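Local coordinates for RagB/SusD family nutrient uptake outer membrane protein (Bacteroides thetaiotaomicron, PDB 7KV2) that probably binds beta-glucan chains at the outer membrane surface of a gut bacterium, as a SusD-family partner in glycan uptake, at residues D313-G318 with T342-Q347. Numbering follows the deposited sequence.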
# COMPACT_ATOMS: atom_id res chain seq x y z
N ASP A 313 -12.24 -22.99 9.56
CA ASP A 313 -12.78 -21.61 9.50
C ASP A 313 -12.50 -21.00 8.11
O ASP A 313 -12.50 -19.74 8.00
CB ASP A 313 -12.20 -20.75 10.65
CG ASP A 313 -13.01 -19.49 10.93
OD1 ASP A 313 -14.23 -19.55 10.80
OD2 ASP A 313 -12.40 -18.42 11.22
N ASN A 314 -12.38 -21.82 7.05
CA ASN A 314 -12.19 -21.34 5.66
C ASN A 314 -10.97 -20.43 5.59
O ASN A 314 -10.94 -19.56 4.74
CB ASN A 314 -13.42 -20.62 5.12
CG ASN A 314 -14.55 -21.59 4.82
OD1 ASN A 314 -15.71 -21.25 5.04
ND2 ASN A 314 -14.24 -22.75 4.28
N HIS A 315 -9.98 -20.69 6.42
CA HIS A 315 -8.65 -20.03 6.33
C HIS A 315 -7.63 -21.08 5.97
O HIS A 315 -7.77 -22.25 6.44
CB HIS A 315 -8.31 -19.37 7.68
CG HIS A 315 -8.99 -18.07 7.92
ND1 HIS A 315 -10.35 -17.96 8.19
CD2 HIS A 315 -8.51 -16.81 7.89
CE1 HIS A 315 -10.66 -16.68 8.35
NE2 HIS A 315 -9.53 -15.93 8.18
N ASP A 316 -6.56 -20.63 5.32
CA ASP A 316 -5.39 -21.45 4.93
C ASP A 316 -4.14 -20.93 5.64
O ASP A 316 -4.16 -19.82 6.27
CB ASP A 316 -5.24 -21.49 3.42
CG ASP A 316 -6.16 -22.44 2.65
OD1 ASP A 316 -7.02 -23.12 3.28
OD2 ASP A 316 -6.03 -22.47 1.42
N ARG A 317 -3.08 -21.73 5.55
CA ARG A 317 -1.80 -21.51 6.24
C ARG A 317 -0.94 -20.49 5.51
O ARG A 317 -1.08 -20.25 4.32
CB ARG A 317 -1.05 -22.85 6.36
CG ARG A 317 -0.59 -23.42 5.02
CD ARG A 317 -0.35 -24.91 5.16
NE ARG A 317 0.30 -25.37 3.96
CZ ARG A 317 0.07 -26.53 3.38
NH1 ARG A 317 -0.82 -27.36 3.89
NH2 ARG A 317 0.76 -26.86 2.29
N GLY A 318 0.07 -20.01 6.21
CA GLY A 318 1.09 -19.12 5.67
C GLY A 318 2.38 -19.29 6.43
O GLY A 318 2.58 -20.39 6.98
N THR A 342 -10.31 -6.64 10.72
CA THR A 342 -8.84 -6.36 10.79
C THR A 342 -8.14 -7.52 11.47
O THR A 342 -7.03 -7.92 11.00
CB THR A 342 -8.55 -5.03 11.51
OG1 THR A 342 -9.17 -3.98 10.76
CG2 THR A 342 -7.07 -4.78 11.69
N CYS A 343 -8.68 -8.00 12.59
CA CYS A 343 -7.97 -8.91 13.54
C CYS A 343 -8.71 -10.25 13.54
O CYS A 343 -9.78 -10.33 14.11
CB CYS A 343 -7.98 -8.32 14.95
SG CYS A 343 -7.50 -6.59 15.09
N TRP A 344 -8.15 -11.27 12.90
CA TRP A 344 -8.75 -12.62 12.86
C TRP A 344 -8.13 -13.38 14.03
O TRP A 344 -6.92 -13.50 14.07
CB TRP A 344 -8.54 -13.31 11.51
CG TRP A 344 -8.93 -14.74 11.54
CD1 TRP A 344 -10.16 -15.26 11.85
CD2 TRP A 344 -8.10 -15.87 11.24
NE1 TRP A 344 -10.15 -16.62 11.75
CE2 TRP A 344 -8.90 -17.02 11.36
CE3 TRP A 344 -6.78 -16.01 10.81
CZ2 TRP A 344 -8.38 -18.30 11.19
CZ3 TRP A 344 -6.29 -17.28 10.58
CH2 TRP A 344 -7.08 -18.41 10.77
N ASN A 345 -8.96 -13.75 15.00
CA ASN A 345 -8.52 -14.47 16.22
C ASN A 345 -8.39 -15.95 15.90
O ASN A 345 -9.31 -16.78 16.25
CB ASN A 345 -9.48 -14.17 17.38
CG ASN A 345 -8.89 -14.53 18.73
OD1 ASN A 345 -7.91 -15.27 18.81
ND2 ASN A 345 -9.47 -13.95 19.78
N ALA A 346 -7.29 -16.32 15.25
CA ALA A 346 -6.99 -17.69 14.84
C ALA A 346 -7.02 -18.60 16.06
O ALA A 346 -7.53 -19.74 15.93
CB ALA A 346 -5.65 -17.76 14.17
N GLN A 347 -6.40 -18.18 17.17
CA GLN A 347 -6.30 -19.07 18.35
C GLN A 347 -7.70 -19.32 18.93
O GLN A 347 -7.98 -20.48 19.25
CB GLN A 347 -5.37 -18.55 19.45
CG GLN A 347 -5.09 -19.59 20.53
CD GLN A 347 -4.53 -20.88 19.95
OE1 GLN A 347 -3.54 -20.86 19.21
NE2 GLN A 347 -5.14 -21.99 20.32
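Trp344, on the short strand 343-345, carries this contact from its side, meeting His315 over one face and Asp313 at the indole N-H. Its CG stands anti to the backbone N (chi1 170°), which carries the indole across to the loop between helices 299-303 and 326-331. This buried stack thus ties that loop to a strand paired antiparallel with 373-375, within the SusD family region. It is face to face: the His315 ring and the six-membered ring of Trp344 have centroids 3.5 Å apart and planes only 5° off parallel. Within it, His315 CG lies 3.3 Å from Trp344 CZ2, while His315 NE2 reaches over the ring fusion, 3.4 Å from Trp344 CD2. Trp344 NE1 donates to Asp313 OD2 at 2.9 Å; the N-H...O angle of 148° marks a somewhat bent bond, with OD2 tilted from the indole plane. Two residues on, Ala346 CA covers the opposite indole face. The imidazole is itself fixed in rotation, since His315 ND1 donates to Asp313 O at 2.8 Å and its NE2 is hydrogen-bonded to Glu376 OE1. A leucine in place of Trp344 would probably leave the imidazole without its flat partner and Asp313 OD2 without the indole donor. Asp313 thus serves both rings; with ND1 facing a carbonyl and NE2 a carboxylate, both nitrogens probably carry hydrogens, which would favour a positive imidazole.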